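Local structure of YcgJ protein (Bacillus subtilis, 1XXL) at residues Ser61-Gln64 and Asn70-Phe73; Tyr126-Pro131 and Arg209-Ile214; Lys105-Val110 and Asn164-Gln169; Leu121-Tyr126 and Gln172-Pro177. The protein probably transfers methyl groups from S-adenosylmethionine to an acceptor that has not been identified. All blocks are in the same frame, centred on the assembly; numbering follows the deposited sequence.

How the contacts relate
Contacts 1, 3 and 4 all reach one mixed sheet; contact 2 lies in the loop and helix end beside it. Contact 1, at strand 71-75, and contact 2 lie on opposite sides of the chain's centre, 38 Å apart between centres. Contacts 3 and 4 both use strand 166-179, their centres 18 Å apart. Contact 4 is closest to the chain's centre and shares Tyr-126 with contact 2, 13 Å away between centres. Around the S-adenosylmethionine site, Val-123 of contact 4 comes within about 4 Å of Arg-94, side chain to side chain, and Phe-73 of contact 1 within about 7 Å of Asp-50, whereas contact 2 is remote from it.

Contact 1 (Ser61-Gln64 and Asn70-Phe73)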
loop_
_atom_site.group_PDB
_atom_site.type_symbol
_atom_site.label_atom_id
_atom_site.label_comp_id
_atom_site.label_asym_id
_atom_site.label_seq_id
_atom_site.Cartn_x
_atom_site.Cartn_y
_atom_site.Cartn_z
ATOM N N SER A 61 5.049 -20.169 6.131
ATOM C CA SER A 61 6.309 -20.898 6.244
ATOM C C SER A 61 7.436 -19.955 6.664
ATOM O O SER A 61 8.320 -20.354 7.410
ATOM C CB SER A 61 6.642 -21.648 4.957
ATOM O OG SER A 61 6.946 -20.743 3.925
ATOM N N PHE A 62 7.364 -18.695 6.236
ATOM C CA PHE A 62 8.328 -17.669 6.645
ATOM C C PHE A 62 8.259 -17.367 8.162
ATOM O O PHE A 62 9.306 -17.198 8.807
ATOM C CB PHE A 62 8.135 -16.412 5.775
ATOM C CG PHE A 62 9.139 -15.316 6.020
ATOM C CD1 PHE A 62 10.496 -15.594 6.168
ATOM C CD2 PHE A 62 8.729 -13.986 6.049
ATOM C CE1 PHE A 62 11.408 -14.576 6.384
ATOM C CE2 PHE A 62 9.644 -12.959 6.247
ATOM C CZ PHE A 62 10.980 -13.256 6.424
ATOM N N ALA A 63 7.043 -17.331 8.726
ATOM C CA ALA A 63 6.838 -17.211 10.180
ATOM C C ALA A 63 7.437 -18.400 10.950
ATOM O O ALA A 63 8.121 -18.222 11.966
ATOM C CB ALA A 63 5.374 -17.101 10.495
ATOM N N GLN A 64 7.158 -19.605 10.453
ATOM C CA GLN A 64 7.729 -20.851 10.990
ATOM C C GLN A 64 9.264 -20.826 10.971
ATOM O O GLN A 64 9.910 -21.087 11.962
ATOM C CB GLN A 64 7.232 -22.031 10.162
ATOM C CG GLN A 64 7.379 -23.365 10.837
ATOM C CD GLN A 64 6.698 -24.441 10.041
ATOM O OE1 GLN A 64 5.740 -25.079 10.510
ATOM N NE2 GLN A 64 7.154 -24.628 8.799
ATOM N N ASN A 70 2.928 -15.868 17.119
ATOM C CA ASN A 70 1.793 -14.974 17.328
ATOM C C ASN A 70 1.325 -14.248 16.040
ATOM O O ASN A 70 0.673 -13.205 16.116
ATOM C CB ASN A 70 2.116 -13.976 18.459
ATOM C CG ASN A 70 3.168 -12.942 18.062
ATOM O OD1 ASN A 70 4.041 -13.204 17.221
ATOM N ND2 ASN A 70 3.084 -11.756 18.663
ATOM N N VAL A 71 1.655 -14.812 14.876
ATOM C CA VAL A 71 1.227 -14.275 13.601
ATOM C C VAL A 71 0.514 -15.392 12.847
ATOM O O VAL A 71 0.978 -16.525 12.858
ATOM C CB VAL A 71 2.415 -13.680 12.744
ATOM C CG1 VAL A 71 3.196 -12.659 13.521
ATOM C CG2 VAL A 71 3.350 -14.780 12.246
ATOM N N ARG A 72 -0.624 -15.095 12.231
ATOM C CA ARG A 72 -1.337 -16.079 11.412
ATOM C C ARG A 72 -1.742 -15.420 10.090
ATOM O O ARG A 72 -1.941 -14.207 10.035
ATOM C CB ARG A 72 -2.556 -16.652 12.166
ATOM C CG ARG A 72 -2.186 -17.704 13.259
ATOM C CD ARG A 72 -3.421 -18.486 13.816
ATOM N NE ARG A 72 -4.121 -19.253 12.750
ATOM C CZ ARG A 72 -4.194 -20.586 12.637
ATOM N NH1 ARG A 72 -3.665 -21.396 13.547
ATOM N NH2 ARG A 72 -4.831 -21.111 11.590
ATOM N N PHE A 73 -1.820 -16.214 9.032
ATOM C CA PHE A 73 -2.180 -15.722 7.704
ATOM C C PHE A 73 -3.389 -16.475 7.190
ATOM O O PHE A 73 -3.597 -17.641 7.493
ATOM C CB PHE A 73 -1.000 -15.811 6.739
ATOM C CG PHE A 73 0.209 -15.064 7.224
ATOM C CD1 PHE A 73 1.188 -15.716 7.973
ATOM C CD2 PHE A 73 0.329 -13.696 7.011
ATOM C CE1 PHE A 73 2.267 -15.041 8.472
ATOM C CE2 PHE A 73 1.423 -12.992 7.510
ATOM C CZ PHE A 73 2.388 -13.657 8.246
#
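Ala-63 of helix 53-66 sets its single methyl group against Val-71, where CB meets CG2 at 3.5 Å. The same CB stands at the rim of the Phe-73 ring, close to the ring plane, with CE1 4.2 Å away. Val-71 and Phe-73 are alternate residues of strand 71-75, so both side chains leave the strand on the face that the helix covers, while Arg-72 between them turns the other way. The two also touch each other, Val-71 CG2 lying 3.9 Å from Phe-73 CE1, and the alanine methyl sits against the step between them. In Val-71 (chi1 -54°) CG2 is lodged between the backbone N and the carbonyl carbon, which aims that branch, and not CG1, at the alanine. With only a methyl on the helix side, the CA atoms of Ala-63 and Val-71 come to 7.2 Å. Leu-37 of helix 34-39 touches both Ala-63 and Val-71, and Phe-73 runs on to Ala-30, Ala-36, Ala-59 and Ser-60. The contact closes the second half of a beta-alpha-beta crossover, strand 45-50 to helix 53-66 to strand 71-75, in the Rossmann-like methyltransferase fold. Ala-36 belongs to a glycine-rich sequence resembling the Rossmann type, and Asp-50 at the end of strand 45-50 is assigned to S-adenosylmethionine binding. Every atom meeting across the contact is carbon, so what holds helix to strand here is burial and fit, with no directional bond to set the register.

Contact 2 (Tyr126-Pro131 and Arg209-Ile214); sequences YAPEDP and RDTFCI
Pro-128 carries this contact, pressing its ring carbons against the end of helix 206-211. Its CG lies 3.7 Å from CZ of Phe-212, and its CD is almost as near to that CZ, at 3.8 Å; the phenyl group meets the proline obliquely. The same CG also approaches CG2 of Thr-211 at 4.1 Å. With OG1 beside the backbone N (chi1 -63°), the threonine methyl is left anti to that N and covers one face of the Phe-212 ring, 3.8 Å above its centre, so threonine and phenylalanine meet the proline as one apolar patch. Thr-211 OG1 turns back to Glu-207 O within its own helix. Next along the loop, Glu-129 is tied away from the contact, to Ser-155. Asp-130 then takes the N-cap position of helix 131-144, where OD2 accepts from Val-132 N, and Leu-133 near the start of that helix touches both Pro-128 and Thr-211. On the other side, Cys-213 adopts positive phi, and Ile-214 N bonds Arg-209 O at 3.2 Å; a weak bond joins Cys-213 N to Asp-210 O. A Schellman motif thus ends one helix where an aspartate N-cap begins another, with Pro-128 packed beside both.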
loop_
_atom_site.group_PDB
_atom_site.type_symbol
_atom_site.label_atom_id
_atom_site.label_comp_id
_atom_site.label_asym_id
_atom_site.label_seq_id
_atom_site.Cartn_x
_atom_site.Cartn_y
_atom_site.Cartn_z
ATOM N N TYR A 126 0.438 7.584 -4.300
ATOM C CA TYR A 126 -0.814 8.255 -4.576
ATOM C C TYR A 126 -0.734 9.084 -5.857
ATOM O O TYR A 126 0.336 9.426 -6.325
ATOM C CB TYR A 126 -1.211 9.108 -3.367
ATOM C CG TYR A 126 -0.262 10.237 -3.013
ATOM C CD1 TYR A 126 0.758 10.060 -2.090
ATOM C CD2 TYR A 126 -0.394 11.473 -3.605
ATOM C CE1 TYR A 126 1.603 11.105 -1.746
ATOM C CE2 TYR A 126 0.441 12.493 -3.294
ATOM C CZ TYR A 126 1.445 12.312 -2.359
ATOM O OH TYR A 126 2.287 13.349 -2.079
ATOM N N ALA A 127 -1.904 9.398 -6.395
ATOM C CA ALA A 127 -2.071 10.248 -7.566
ATOM C C ALA A 127 -2.039 11.714 -7.135
ATOM O O ALA A 127 -2.703 12.091 -6.170
ATOM C CB ALA A 127 -3.406 9.950 -8.221
ATOM N N PRO A 128 -1.258 12.555 -7.848
ATOM C CA PRO A 128 -1.372 13.983 -7.629
ATOM C C PRO A 128 -2.808 14.465 -7.883
ATOM O O PRO A 128 -3.600 13.777 -8.546
ATOM C CB PRO A 128 -0.384 14.575 -8.640
ATOM C CG PRO A 128 0.585 13.498 -8.890
ATOM C CD PRO A 128 -0.220 12.235 -8.832
ATOM N N GLU A 129 -3.134 15.619 -7.331
ATOM C CA GLU A 129 -4.467 16.202 -7.476
ATOM C C GLU A 129 -4.805 16.516 -8.940
ATOM O O GLU A 129 -5.929 16.268 -9.381
ATOM C CB GLU A 129 -4.575 17.460 -6.612
ATOM C CG GLU A 129 -4.580 17.168 -5.109
ATOM C CD GLU A 129 -5.747 16.257 -4.690
ATOM O OE1 GLU A 129 -5.506 15.191 -4.072
ATOM O OE2 GLU A 129 -6.907 16.608 -5.001
ATOM N N ASP A 130 -3.819 17.012 -9.687
ATOM C CA ASP A 130 -3.983 17.340 -11.123
ATOM C C ASP A 130 -4.331 16.088 -11.905
ATOM O O ASP A 130 -3.530 15.159 -11.943
ATOM C CB ASP A 130 -2.693 17.962 -11.679
ATOM C CG ASP A 130 -2.776 18.291 -13.205
ATOM O OD1 ASP A 130 -1.762 18.789 -13.709
ATOM O OD2 ASP A 130 -3.825 18.065 -13.875
ATOM N N PRO A 131 -5.535 16.051 -12.520
ATOM C CA PRO A 131 -5.993 14.822 -13.149
ATOM C C PRO A 131 -5.083 14.275 -14.218
ATOM O O PRO A 131 -5.069 13.083 -14.412
ATOM C CB PRO A 131 -7.348 15.214 -13.768
ATOM C CG PRO A 131 -7.726 16.471 -13.077
ATOM C CD PRO A 131 -6.523 17.141 -12.668
ATOM N N ARG A 209 7.431 15.363 -15.801
ATOM C CA ARG A 209 8.863 15.211 -15.633
ATOM C C ARG A 209 9.373 15.800 -14.309
ATOM O O ARG A 209 10.261 15.229 -13.670
ATOM C CB ARG A 209 9.574 15.868 -16.802
ATOM C CG ARG A 209 9.563 15.050 -18.071
ATOM C CD ARG A 209 9.815 15.965 -19.271
ATOM N NE ARG A 209 10.896 15.501 -20.140
ATOM C CZ ARG A 209 10.775 14.601 -21.126
ATOM N NH1 ARG A 209 9.603 14.055 -21.419
ATOM N NH2 ARG A 209 11.856 14.260 -21.845
ATOM N N ASP A 210 8.816 16.949 -13.916
ATOM C CA ASP A 210 9.132 17.593 -12.635
ATOM C C ASP A 210 8.536 16.804 -11.465
ATOM O O ASP A 210 9.231 16.434 -10.535
ATOM C CB ASP A 210 8.598 19.044 -12.655
ATOM C CG ASP A 210 8.902 19.829 -11.353
ATOM O OD1 ASP A 210 10.031 19.689 -10.790
ATOM O OD2 ASP A 210 8.003 20.600 -10.895
ATOM N N THR A 211 7.241 16.531 -11.523
ATOM C CA THR A 211 6.547 15.863 -10.434
ATOM C C THR A 211 7.116 14.477 -10.159
ATOM O O THR A 211 7.273 14.092 -9.012
ATOM C CB THR A 211 5.038 15.734 -10.749
ATOM O OG1 THR A 211 4.469 17.049 -10.868
ATOM C CG2 THR A 211 4.304 14.969 -9.651
ATOM N N PHE A 212 7.412 13.722 -11.210
ATOM C CA PHE A 212 7.850 12.331 -11.049
ATOM C C PHE A 212 9.360 12.136 -11.267
ATOM O O PHE A 212 9.805 11.017 -11.459
ATOM C CB PHE A 212 7.014 11.384 -11.940
ATOM C CG PHE A 212 5.536 11.447 -11.651
ATOM C CD1 PHE A 212 5.035 10.973 -10.454
ATOM C CD2 PHE A 212 4.652 12.039 -12.551
ATOM C CE1 PHE A 212 3.695 11.043 -10.182
ATOM C CE2 PHE A 212 3.304 12.118 -12.267
ATOM C CZ PHE A 212 2.829 11.618 -11.091
ATOM N N CYS A 213 10.125 13.233 -11.243
ATOM C CA CYS A 213 11.583 13.188 -11.214
ATOM C C CYS A 213 12.150 12.245 -12.269
ATOM O O CYS A 213 12.962 11.375 -11.973
ATOM C CB CYS A 213 12.055 12.749 -9.843
ATOM S SG CYS A 213 11.390 13.736 -8.499
ATOM N N ILE A 214 11.722 12.433 -13.507
ATOM C CA ILE A 214 12.057 11.517 -14.584
ATOM C C ILE A 214 13.474 11.773 -15.079
ATOM O O ILE A 214 13.824 12.887 -15.486
ATOM C CB ILE A 214 11.031 11.605 -15.734
ATOM C CG1 ILE A 214 9.664 11.163 -15.241
ATOM C CG2 ILE A 214 11.423 10.701 -16.919
ATOM C CD1 ILE A 214 8.523 11.330 -16.319
#

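Contact 3 (Lys105-Val110 and Asn164-Gln169); sequences KAVREV and NQLAYQ
Val-107 and Leu-166 form the apolar part of the contact, CG1 of the valine standing 4.2 Å from CD1 of the leucine. In Val-107 that branch is anti to the backbone N (chi1 176°), which carries it across toward the turn before strand 166-179. Leu-166 goes on to touch Ala-111, one helical turn beyond Val-107, and Phe-161 behind it. The rest of the meeting is an amide laid on the helix surface. Asn-164 crosses Val-107 and Arg-108 obliquely and places ND2 3.6 Å from Val-107 CG1. Its OD1 lies 3.3 Å from Arg-108 CA and 3.6 Å from Arg-108 CB, a van der Waals approach to carbon. The hydrogen-bonding partner of ND2 is instead Met-160 O, in the last turn of helix 154-163, and that bond fixes how the amide is rotated. This helix finishes in a Schellman motif with Gln-165 at the positive-phi position and Leu-166 N reaching Phe-161 O. The arginine chain leads off the contact, with Lys-105 CD against one face of its guanidinium group, toward the rim. Helix 103-113 of the methyltransferase fold is thereby packed against the turn from helix 154-163 into strand 166-179. Because the amide NH2 is bonded back to the helix that precedes it, Asn-164 presents helix 103-113 with a group already oriented, and the cross-contact rests on van der Waals fit, with no polar pair between the two segments.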
loop_
_atom_site.group_PDB
_atom_site.type_symbol
_atom_site.label_atom_id
_atom_site.label_comp_id
_atom_site.label_asym_id
_atom_site.label_seq_id
_atom_site.Cartn_x
_atom_site.Cartn_y
_atom_site.Cartn_z
ATOM N N LYS A 105 -15.370 0.209 -0.755
ATOM C CA LYS A 105 -15.834 -0.908 0.068
ATOM C C LYS A 105 -14.738 -1.414 1.033
ATOM O O LYS A 105 -15.041 -1.762 2.166
ATOM C CB LYS A 105 -16.354 -2.027 -0.839
ATOM C CG LYS A 105 -16.892 -3.274 -0.120
ATOM C CD LYS A 105 -17.825 -2.958 1.074
ATOM C CE LYS A 105 -18.736 -4.151 1.407
ATOM N NZ LYS A 105 -19.805 -3.754 2.380
ATOM N N ALA A 106 -13.469 -1.419 0.602
ATOM C CA ALA A 106 -12.329 -1.785 1.482
ATOM C C ALA A 106 -12.280 -0.897 2.752
ATOM O O ALA A 106 -12.207 -1.407 3.866
ATOM C CB ALA A 106 -11.010 -1.703 0.719
ATOM N N VAL A 107 -12.350 0.425 2.572
ATOM C CA VAL A 107 -12.302 1.372 3.690
ATOM C C VAL A 107 -13.485 1.219 4.609
ATOM O O VAL A 107 -13.359 1.377 5.820
ATOM C CB VAL A 107 -12.222 2.850 3.212
ATOM C CG1 VAL A 107 -12.263 3.818 4.416
ATOM C CG2 VAL A 107 -10.940 3.077 2.414
ATOM N N ARG A 108 -14.646 0.922 4.032
ATOM C CA ARG A 108 -15.836 0.689 4.816
ATOM C C ARG A 108 -15.628 -0.542 5.722
ATOM O O ARG A 108 -15.989 -0.538 6.902
ATOM C CB ARG A 108 -17.031 0.524 3.854
ATOM C CG ARG A 108 -18.403 0.532 4.468
ATOM C CD ARG A 108 -19.499 0.265 3.393
ATOM N NE ARG A 108 -19.121 0.856 2.096
ATOM C CZ ARG A 108 -19.604 0.493 0.901
ATOM N NH1 ARG A 108 -20.559 -0.437 0.792
ATOM N NH2 ARG A 108 -19.148 1.091 -0.200
ATOM N N GLU A 109 -15.022 -1.582 5.171
ATOM C CA GLU A 109 -14.712 -2.802 5.926
ATOM C C GLU A 109 -13.631 -2.570 6.995
ATOM O O GLU A 109 -13.767 -3.050 8.123
ATOM C CB GLU A 109 -14.281 -3.930 4.973
ATOM C CG GLU A 109 -15.429 -4.640 4.302
ATOM C CD GLU A 109 -16.261 -5.502 5.274
ATOM O OE1 GLU A 109 -17.333 -5.005 5.696
ATOM O OE2 GLU A 109 -15.861 -6.647 5.619
ATOM N N VAL A 110 -12.574 -1.835 6.628
ATOM C CA VAL A 110 -11.537 -1.445 7.569
ATOM C C VAL A 110 -12.166 -0.718 8.752
ATOM O O VAL A 110 -11.904 -1.081 9.892
ATOM C CB VAL A 110 -10.457 -0.553 6.919
ATOM C CG1 VAL A 110 -9.634 0.179 7.961
ATOM C CG2 VAL A 110 -9.574 -1.384 6.032
ATOM N N ASN A 164 -16.534 7.365 6.437
ATOM C CA ASN A 164 -16.478 6.204 7.322
ATOM C C ASN A 164 -16.054 6.556 8.738
ATOM O O ASN A 164 -15.655 5.689 9.488
ATOM C CB ASN A 164 -15.537 5.163 6.708
ATOM C CG ASN A 164 -16.124 4.520 5.463
ATOM O OD1 ASN A 164 -17.007 3.698 5.568
ATOM N ND2 ASN A 164 -15.652 4.908 4.285
ATOM N N GLN A 165 -16.168 7.836 9.087
ATOM C CA GLN A 165 -15.946 8.333 10.431
ATOM C C GLN A 165 -14.527 8.035 10.939
ATOM O O GLN A 165 -14.310 7.822 12.142
ATOM C CB GLN A 165 -17.035 7.837 11.386
ATOM C CG GLN A 165 -18.393 8.545 11.170
ATOM C CD GLN A 165 -18.970 8.307 9.807
ATOM O OE1 GLN A 165 -19.222 9.252 9.023
ATOM N NE2 GLN A 165 -19.168 7.041 9.485
ATOM N N LEU A 166 -13.573 8.048 10.009
ATOM C CA LEU A 166 -12.145 8.051 10.366
ATOM C C LEU A 166 -11.599 9.463 10.322
ATOM O O LEU A 166 -11.762 10.169 9.316
ATOM C CB LEU A 166 -11.333 7.160 9.422
ATOM C CG LEU A 166 -11.886 5.765 9.145
ATOM C CD1 LEU A 166 -10.989 4.963 8.208
ATOM C CD2 LEU A 166 -12.078 5.036 10.454
ATOM N N ALA A 167 -10.960 9.890 11.417
ATOM C CA ALA A 167 -10.145 11.086 11.382
ATOM C C ALA A 167 -8.904 10.838 10.511
ATOM O O ALA A 167 -8.274 9.790 10.623
ATOM C CB ALA A 167 -9.738 11.501 12.785
ATOM N N TYR A 168 -8.553 11.799 9.664
ATOM C CA TYR A 168 -7.439 11.678 8.708
ATOM C C TYR A 168 -6.231 12.487 9.162
ATOM O O TYR A 168 -6.359 13.648 9.526
ATOM C CB TYR A 168 -7.884 12.164 7.324
ATOM C CG TYR A 168 -6.813 12.275 6.225
ATOM C CD1 TYR A 168 -5.947 13.372 6.158
ATOM C CD2 TYR A 168 -6.717 11.303 5.215
ATOM C CE1 TYR A 168 -4.993 13.482 5.135
ATOM C CE2 TYR A 168 -5.788 11.407 4.205
ATOM C CZ TYR A 168 -4.919 12.484 4.173
ATOM O OH TYR A 168 -4.011 12.560 3.146
ATOM N N GLN A 169 -5.049 11.879 9.081
ATOM C CA GLN A 169 -3.804 12.599 9.305
ATOM C C GLN A 169 -2.750 12.099 8.338
ATOM O O GLN A 169 -2.534 10.900 8.209
ATOM C CB GLN A 169 -3.339 12.404 10.751
ATOM C CG GLN A 169 -2.245 13.325 11.163
ATOM C CD GLN A 169 -1.851 13.172 12.631
ATOM O OE1 GLN A 169 -2.562 12.545 13.423
ATOM N NE2 GLN A 169 -0.712 13.763 12.993
#

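Contact 4 (Leu121-Tyr126 and Gln172-Pro177)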
loop_
_atom_site.group_PDB
_atom_site.type_symbol
_atom_site.label_atom_id
_atom_site.label_comp_id
_atom_site.label_asym_id
_atom_site.label_seq_id
_atom_site.Cartn_x
_atom_site.Cartn_y
_atom_site.Cartn_z
ATOM N N LEU A 121 -3.325 2.344 9.529
ATOM C CA LEU A 121 -2.060 2.838 9.026
ATOM C C LEU A 121 -1.934 2.426 7.575
ATOM O O LEU A 121 -1.776 1.241 7.255
ATOM C CB LEU A 121 -0.902 2.295 9.866
ATOM C CG LEU A 121 -0.984 2.695 11.337
ATOM C CD1 LEU A 121 0.008 1.932 12.139
ATOM C CD2 LEU A 121 -0.756 4.170 11.540
ATOM N N LEU A 122 -2.013 3.423 6.697
ATOM C CA LEU A 122 -2.081 3.198 5.278
ATOM C C LEU A 122 -0.867 3.804 4.611
ATOM O O LEU A 122 -0.660 5.014 4.700
ATOM C CB LEU A 122 -3.372 3.840 4.762
ATOM C CG LEU A 122 -3.576 3.961 3.273
ATOM C CD1 LEU A 122 -3.743 2.589 2.666
ATOM C CD2 LEU A 122 -4.789 4.853 2.979
ATOM N N VAL A 123 -0.056 2.955 3.972
ATOM C CA VAL A 123 1.029 3.402 3.130
ATOM C C VAL A 123 0.723 3.022 1.700
ATOM O O VAL A 123 0.413 1.866 1.405
ATOM C CB VAL A 123 2.431 2.792 3.558
ATOM C CG1 VAL A 123 3.510 3.042 2.497
ATOM C CG2 VAL A 123 2.835 3.378 4.848
ATOM N N ASP A 124 0.795 4.004 0.814
ATOM C CA ASP A 124 0.741 3.717 -0.591
ATOM C C ASP A 124 1.348 4.866 -1.364
ATOM O O ASP A 124 1.620 5.925 -0.825
ATOM C CB ASP A 124 -0.716 3.424 -1.045
ATOM C CG ASP A 124 -0.786 2.411 -2.201
ATOM O OD1 ASP A 124 -1.919 1.984 -2.516
ATOM O OD2 ASP A 124 0.272 2.059 -2.802
ATOM N N HIS A 125 1.593 4.644 -2.640
ATOM C CA HIS A 125 1.842 5.770 -3.504
ATOM C C HIS A 125 0.469 6.314 -3.948
ATOM O O HIS A 125 -0.545 5.620 -3.864
ATOM C CB HIS A 125 2.819 5.488 -4.656
ATOM C CG HIS A 125 2.694 4.137 -5.258
ATOM N ND1 HIS A 125 1.857 3.874 -6.314
ATOM C CD2 HIS A 125 3.321 2.971 -4.968
ATOM C CE1 HIS A 125 1.959 2.597 -6.644
ATOM N NE2 HIS A 125 2.836 2.025 -5.836
ATOM N N TYR A 126 0.438 7.584 -4.300
ATOM C CA TYR A 126 -0.814 8.255 -4.576
ATOM C C TYR A 126 -0.734 9.084 -5.857
ATOM O O TYR A 126 0.336 9.426 -6.325
ATOM C CB TYR A 126 -1.211 9.108 -3.367
ATOM C CG TYR A 126 -0.262 10.237 -3.013
ATOM C CD1 TYR A 126 0.758 10.060 -2.090
ATOM C CD2 TYR A 126 -0.394 11.473 -3.605
ATOM C CE1 TYR A 126 1.603 11.105 -1.746
ATOM C CE2 TYR A 126 0.441 12.493 -3.294
ATOM C CZ TYR A 126 1.445 12.312 -2.359
ATOM O OH TYR A 126 2.287 13.349 -2.079
ATOM N N GLN A 172 3.557 11.378 7.006
ATOM C CA GLN A 172 4.727 11.770 6.241
ATOM C C GLN A 172 4.488 11.464 4.787
ATOM O O GLN A 172 3.875 10.448 4.447
ATOM C CB GLN A 172 5.981 11.005 6.699
ATOM C CG GLN A 172 7.312 11.562 6.160
ATOM C CD GLN A 172 8.503 10.666 6.497
ATOM O OE1 GLN A 172 8.451 9.455 6.337
ATOM N NE2 GLN A 172 9.581 11.264 6.970
ATOM N N LYS A 173 5.005 12.358 3.953
ATOM C CA LYS A 173 5.032 12.234 2.519
ATOM C C LYS A 173 6.488 12.164 2.092
ATOM O O LYS A 173 7.348 12.835 2.670
ATOM C CB LYS A 173 4.433 13.488 1.870
ATOM C CG LYS A 173 2.972 13.660 2.017
ATOM C CD LYS A 173 2.550 14.991 1.370
ATOM C CE LYS A 173 1.045 15.111 1.334
ATOM N NZ LYS A 173 0.556 16.474 0.913
ATOM N N TRP A 174 6.775 11.362 1.084
ATOM C CA TRP A 174 8.131 11.287 0.548
ATOM C C TRP A 174 8.079 10.840 -0.886
ATOM O O TRP A 174 7.080 10.243 -1.322
ATOM C CB TRP A 174 9.002 10.351 1.406
ATOM C CG TRP A 174 8.608 8.917 1.366
ATOM C CD1 TRP A 174 9.122 7.952 0.550
ATOM C CD2 TRP A 174 7.636 8.266 2.199
ATOM N NE1 TRP A 174 8.511 6.747 0.805
ATOM C CE2 TRP A 174 7.601 6.908 1.816
ATOM C CE3 TRP A 174 6.784 8.703 3.229
ATOM C CZ2 TRP A 174 6.759 5.984 2.431
ATOM C CZ3 TRP A 174 5.948 7.779 3.839
ATOM C CH2 TRP A 174 5.936 6.451 3.431
ATOM N N ASN A 175 9.140 11.164 -1.622
ATOM C CA ASN A 175 9.341 10.674 -2.997
ATOM C C ASN A 175 9.932 9.284 -2.912
ATOM O O ASN A 175 10.947 9.071 -2.243
ATOM C CB ASN A 175 10.275 11.600 -3.789
ATOM C CG ASN A 175 9.561 12.847 -4.326
ATOM O OD1 ASN A 175 8.337 12.938 -4.305
ATOM N ND2 ASN A 175 10.330 13.792 -4.844
ATOM N N LEU A 176 9.274 8.319 -3.539
ATOM C CA LEU A 176 9.750 6.944 -3.544
ATOM C C LEU A 176 10.566 6.733 -4.813
ATOM O O LEU A 176 10.007 6.698 -5.888
ATOM C CB LEU A 176 8.555 5.986 -3.494
ATOM C CG LEU A 176 8.793 4.491 -3.670
ATOM C CD1 LEU A 176 9.613 3.973 -2.508
ATOM C CD2 LEU A 176 7.438 3.776 -3.765
ATOM N N PRO A 177 11.903 6.609 -4.690
ATOM C CA PRO A 177 12.756 6.512 -5.878
ATOM C C PRO A 177 12.687 5.139 -6.520
ATOM O O PRO A 177 12.709 4.119 -5.815
ATOM C CB PRO A 177 14.170 6.789 -5.329
ATOM C CG PRO A 177 14.111 6.319 -3.917
ATOM C CD PRO A 177 12.690 6.582 -3.442
HETATM O O HOH W 1 4.657 12.330 -1.529
HETATM O O HOH W 2 1.018 15.891 -2.097
#
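Tyr-126 OH holds two waters and, through them, reaches a backbone carbonyl and a lysine side chain of strand 166-179. One water sits 2.6 Å from Tyr-126 OH and donates to Trp-174 O at 3.2 Å. The second lies 2.8 Å from Tyr-126 OH and accepts from Lys-173 NZ at 3.1 Å. Beside this bridge the extended lysine chain crosses the tyrosine at about a right angle, its CD 3.8 Å from Tyr-126 OH. The tyrosine has its CG between the backbone N and the carbonyl carbon (chi1 63°), which turns the ring so that its hydroxyl reaches the lysine methylenes. The touching parts of the two strands run 82° apart and do not pair with each other: strands 118-125 and 166-179 each pair antiparallel with strand 222-236. This is the 3-2-1-4-5-7-6 order of class I methyltransferases, in which the last strand is inserted between the fifth and sixth. Earlier in strand 118-125, Val-123 CG1 approaches Trp-174 CH2 at 4.3 Å, obliquely to the indole. Tyr-95 also touches both of these side chains, and His-8 meets the indole edge-to-face. Further along, Leu-176 CD2 comes to 4.4 Å from His-125 CD2, again obliquely. His-125 N donates to Asp-124 OD2 at 2.9 Å, a bent bond (133°) that reaches the carboxylate from above its plane. The same OD2 is hydrogen-bonded to His-98 ND1, and His-125 stacks on the His-98 ring while its ND1 bonds Glu-151 OE1.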